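PDB 3GRF: ornithine carbamoyltransferase from Giardia intestinalis, which probably catalyses carbamoyl transfer between carbamoyl phosphate and ornithine, giving citrulline, or the reverse reaction, in the parasite's arginine degradation pathway. Local coordinates for residues A[48-53]-A[95-100]; A[89-94]-A[118-123]. All blocks are in the same frame, centred on the assembly; numbering follows the deposited sequence.

Contact 1: residues A[48-53]-A[95-100]; sequences LAFFAK and EVFSRM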
# COMPACT_ATOMS: atom_id res chain seq x y z
N LEU A 48 -2.16 1.29 11.16
CA LEU A 48 -2.75 2.22 10.26
C LEU A 48 -1.87 3.44 10.29
O LEU A 48 -1.70 4.05 11.32
CB LEU A 48 -4.12 2.59 10.79
CG LEU A 48 -4.88 3.63 9.97
CD1 LEU A 48 -4.79 3.39 8.42
CD2 LEU A 48 -6.29 3.59 10.45
N ALA A 49 -1.34 3.85 9.13
CA ALA A 49 -0.32 4.91 9.12
C ALA A 49 -0.72 6.08 8.24
O ALA A 49 -0.55 5.99 7.03
CB ALA A 49 1.00 4.32 8.62
N PHE A 50 -1.21 7.15 8.85
CA PHE A 50 -1.64 8.39 8.16
C PHE A 50 -0.46 9.27 7.86
O PHE A 50 0.46 9.39 8.66
CB PHE A 50 -2.64 9.17 9.04
CG PHE A 50 -3.95 8.44 9.31
CD1 PHE A 50 -4.15 7.78 10.49
CD2 PHE A 50 -4.96 8.40 8.36
CE1 PHE A 50 -5.37 7.10 10.75
CE2 PHE A 50 -6.19 7.72 8.62
CZ PHE A 50 -6.37 7.08 9.83
N PHE A 51 -0.43 9.85 6.67
CA PHE A 51 0.58 10.81 6.36
C PHE A 51 -0.12 11.96 5.68
O PHE A 51 -0.79 11.76 4.68
CB PHE A 51 1.61 10.19 5.41
CG PHE A 51 2.53 9.20 6.08
CD1 PHE A 51 3.77 9.60 6.56
CD2 PHE A 51 2.17 7.87 6.21
CE1 PHE A 51 4.60 8.68 7.19
CE2 PHE A 51 3.02 6.92 6.80
CZ PHE A 51 4.21 7.35 7.33
N ALA A 52 0.04 13.17 6.23
CA ALA A 52 -0.50 14.38 5.65
C ALA A 52 0.51 14.94 4.65
O ALA A 52 0.21 15.80 3.85
CB ALA A 52 -0.82 15.40 6.73
N LYS A 53 1.70 14.41 4.73
CA LYS A 53 2.80 14.76 3.85
C LYS A 53 3.82 13.61 3.93
O LYS A 53 4.13 13.10 5.01
CB LYS A 53 3.37 16.14 4.23
CG LYS A 53 4.88 16.24 4.16
CD LYS A 53 5.36 17.68 4.19
CE LYS A 53 6.87 17.76 4.05
NZ LYS A 53 7.44 16.53 3.43
N GLU A 95 -12.71 6.37 16.55
CA GLU A 95 -13.60 5.36 17.15
C GLU A 95 -13.72 4.16 16.24
O GLU A 95 -13.75 3.03 16.68
CB GLU A 95 -15.00 5.94 17.45
CG GLU A 95 -15.09 6.84 18.70
CD GLU A 95 -15.09 6.08 20.04
OE1 GLU A 95 -15.31 6.73 21.10
OE2 GLU A 95 -14.88 4.87 20.08
N VAL A 96 -13.75 4.44 14.95
CA VAL A 96 -13.95 3.38 13.97
C VAL A 96 -12.66 2.61 13.68
O VAL A 96 -12.71 1.40 13.55
CB VAL A 96 -14.56 3.96 12.70
CG1 VAL A 96 -14.40 3.02 11.53
CG2 VAL A 96 -16.05 4.36 12.97
N PHE A 97 -11.51 3.28 13.56
CA PHE A 97 -10.27 2.52 13.28
C PHE A 97 -9.77 1.70 14.46
O PHE A 97 -9.13 0.69 14.27
CB PHE A 97 -9.15 3.28 12.50
CG PHE A 97 -8.50 4.48 13.24
CD1 PHE A 97 -8.60 5.78 12.68
CD2 PHE A 97 -7.74 4.32 14.40
CE1 PHE A 97 -7.97 6.88 13.29
CE2 PHE A 97 -7.11 5.41 15.02
CZ PHE A 97 -7.22 6.69 14.47
N SER A 98 -10.14 2.13 15.68
CA SER A 98 -9.77 1.46 16.92
C SER A 98 -10.52 0.16 17.13
O SER A 98 -10.17 -0.60 18.02
CB SER A 98 -10.01 2.35 18.13
OG SER A 98 -9.50 3.64 17.94
N ARG A 99 -11.52 -0.11 16.32
CA ARG A 99 -12.20 -1.40 16.37
C ARG A 99 -11.80 -2.27 15.18
O ARG A 99 -12.46 -3.27 14.92
CB ARG A 99 -13.69 -1.16 16.34
CG ARG A 99 -14.26 -0.58 17.59
CD ARG A 99 -15.66 -0.10 17.26
NE ARG A 99 -16.48 0.28 18.42
CZ ARG A 99 -16.28 1.37 19.16
NH1 ARG A 99 -15.28 2.20 18.88
NH2 ARG A 99 -17.09 1.64 20.16
N MET A 100 -10.79 -1.84 14.41
CA MET A 100 -10.29 -2.60 13.24
C MET A 100 -8.79 -2.88 13.32
O MET A 100 -8.38 -4.05 13.27
CB MET A 100 -10.63 -1.93 11.89
CG MET A 100 -12.12 -2.03 11.46
SD MET A 100 -12.40 -1.16 9.90
CE MET A 100 -14.14 -0.89 9.91

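Contact 2: residues A[89-94]-A[118-123]; sequences TVQDTA and AQHASV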
# COMPACT_ATOMS: atom_id res chain seq x y z
N THR A 89 -15.73 13.15 10.89
CA THR A 89 -15.31 13.60 12.23
C THR A 89 -14.05 12.82 12.59
O THR A 89 -13.87 11.65 12.18
CB THR A 89 -16.50 13.48 13.29
OG1 THR A 89 -17.04 14.78 13.58
CG2 THR A 89 -16.10 12.92 14.60
N VAL A 90 -13.15 13.47 13.32
CA VAL A 90 -11.95 12.77 13.79
C VAL A 90 -12.25 11.77 14.91
O VAL A 90 -11.66 10.70 14.93
CB VAL A 90 -10.73 13.72 14.10
CG1 VAL A 90 -11.16 15.16 14.27
CG2 VAL A 90 -9.92 13.23 15.28
N GLN A 91 -13.17 12.12 15.80
CA GLN A 91 -13.68 11.18 16.82
C GLN A 91 -14.22 9.89 16.21
O GLN A 91 -13.89 8.81 16.68
CB GLN A 91 -14.77 11.85 17.67
CG GLN A 91 -15.43 10.88 18.65
CD GLN A 91 -16.61 11.47 19.37
OE1 GLN A 91 -17.20 10.83 20.22
NE2 GLN A 91 -16.95 12.72 19.04
N ASP A 92 -15.10 10.04 15.21
CA ASP A 92 -15.75 8.96 14.50
C ASP A 92 -14.71 8.15 13.75
O ASP A 92 -14.74 6.91 13.78
CB ASP A 92 -16.79 9.51 13.51
CG ASP A 92 -18.07 10.00 14.20
OD1 ASP A 92 -18.21 9.94 15.44
OD2 ASP A 92 -18.97 10.43 13.47
N THR A 93 -13.77 8.84 13.10
CA THR A 93 -12.69 8.15 12.42
C THR A 93 -11.92 7.29 13.44
O THR A 93 -11.79 6.07 13.28
CB THR A 93 -11.79 9.15 11.65
OG1 THR A 93 -12.58 9.82 10.66
CG2 THR A 93 -10.66 8.44 10.95
N ALA A 94 -11.45 7.93 14.53
CA ALA A 94 -10.66 7.23 15.53
C ALA A 94 -11.44 6.11 16.22
O ALA A 94 -10.91 5.04 16.45
CB ALA A 94 -10.09 8.21 16.55
N ALA A 118 -5.75 11.04 18.90
CA ALA A 118 -5.41 10.25 20.07
C ALA A 118 -6.51 10.31 21.16
O ALA A 118 -6.82 9.30 21.77
CB ALA A 118 -4.04 10.70 20.63
N GLN A 119 -7.09 11.49 21.39
CA GLN A 119 -8.13 11.65 22.44
C GLN A 119 -9.17 10.54 22.35
O GLN A 119 -9.47 9.86 23.35
CB GLN A 119 -8.82 13.00 22.28
CG GLN A 119 -9.30 13.70 23.54
CD GLN A 119 -9.20 15.22 23.40
OE1 GLN A 119 -8.12 15.81 23.59
NE2 GLN A 119 -10.31 15.86 23.02
N HIS A 120 -9.67 10.31 21.13
CA HIS A 120 -10.83 9.40 20.94
C HIS A 120 -10.43 8.00 20.55
O HIS A 120 -11.27 7.12 20.51
CB HIS A 120 -11.77 9.94 19.87
CG HIS A 120 -12.18 11.35 20.11
ND1 HIS A 120 -13.17 11.69 21.00
CD2 HIS A 120 -11.74 12.50 19.57
CE1 HIS A 120 -13.32 13.00 20.99
NE2 HIS A 120 -12.47 13.52 20.13
N ALA A 121 -9.16 7.82 20.22
CA ALA A 121 -8.63 6.54 19.80
C ALA A 121 -8.50 5.62 21.00
O ALA A 121 -8.19 6.03 22.11
CB ALA A 121 -7.31 6.72 19.10
N SER A 122 -8.79 4.35 20.77
CA SER A 122 -8.73 3.31 21.77
C SER A 122 -7.68 2.22 21.42
O SER A 122 -7.64 1.17 22.06
CB SER A 122 -10.11 2.67 21.90
OG SER A 122 -10.14 1.71 22.95
N VAL A 123 -6.84 2.47 20.42
CA VAL A 123 -5.61 1.69 20.16
C VAL A 123 -4.46 2.68 20.35
O VAL A 123 -4.67 3.87 20.28
CB VAL A 123 -5.59 1.07 18.71
CG1 VAL A 123 -6.68 0.02 18.54
CG2 VAL A 123 -5.75 2.14 17.64
O HOH W 1 -15.07 9.22 21.51

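Contact 1: residues A[48-53]-A[95-100]
F97, on the helix 90-97, reaches down to the strand 46-51 and settles against L48 and F50, which alternate with A49 and so emerge from the same face of the sheet. F97, L48 and F50 are all buried, and the grip is purely apolar. The F97 ring gets there with CG between the backbone N and the carbonyl carbon (chi1 65°). L48 touches the root of this side chain. Its CD2 methyl lies 3.5 Å from F97 CB and comes nearly as close to CG, the two side chains crossing at about a right angle. This is the helix-on-sheet core of the carbamoyl phosphate-binding domain, an alpha/beta unit whose parallel sheet runs 72-77, 46-51, 103-107, 125-127. F50 meets the far part of the F97 ring, with its CE1 3.6 Å from F97 CE1 and its CZ close by. The planes are inclined at 48° with centroids 5.5 Å apart, an oblique aromatic contact. The other L48 methyl, CD1, lies over one face of the F50 ring, toward its rim. C104 of the adjacent strand and M117 of the helix 111-120 touch both phenylalanines. At the outer side of 95-100, R99 NH1 bonds E95 OE2 at 3.0 Å in a salt bridge, while R99 NE pairs with D305 of a second subunit.

Contact 2: residues A[89-94]-A[118-123]
Q91 crosses the face of the H120 imidazole at about a right angle, and this is the dense part of the contact. Q91 CB stands 3.5 Å from the ring centroid and only 6° off the ring normal, a CH-pi contact almost exactly over the centre. One carbon further on, Q91 CG comes within 3.4 Å of H120 ND1. With CG anti to the backbone N (chi1 174°) and the chain extended beyond it, Q91 carries its amide out beyond the ND1-CE1 side of the ring, stacked with planes 16° apart. On the opposite face lies CB of Q119, nearer the rim, so the ring is sandwiched between carbon atoms of two glutamines. Deeper in, A94 and A121 allow the backbones to come close: their CA atoms are 4.8 Å apart, and A94 CB lies 3.8 Å from A121 N. Here the end of the helix 111-120 meets the helix 90-97, with A121 the first residue to leave helical geometry. D92, facing away, is buried against a second subunit, where OD1 pairs with R287.

The outer side is looser and wetter. A water donates to Q91 OE1 at 3.0 Å and lies 3.2 Å from H120 ND1, linking amide and imidazole where no direct hydrogen bond joins the two segments. H120 NE2 has a weak bond to E116. The chemistry is therefore mainly one of carbon against ring and methyl against backbone, with the polar ends coupled through water; the nearby E116 carboxylate would, if anything, tend to stabilise a protonated H120.

How the contacts relate
Both contacts draw on the helix 90-97: contact 2 uses Q91 and A94 in its N-terminal part to meet the end of 111-120, contact 1 uses F97 near its C-terminal end to reach the sheet. Their centres are about 9 Å apart, and along the chain their segments alternate. The physical join is S98, whose OG lies 3.0 Å from S122 N, a probable hydrogen bond, and also bonds A94 O; S98 O packs on V123 CG1 at 3.6 Å. Contact 1 is the buried, apolar layer, contact 2 the partly exposed one, and both have residues touching the second subunit. The bound nickel ion lies about 11 Å from the L48 side chain, too far to be bound by it.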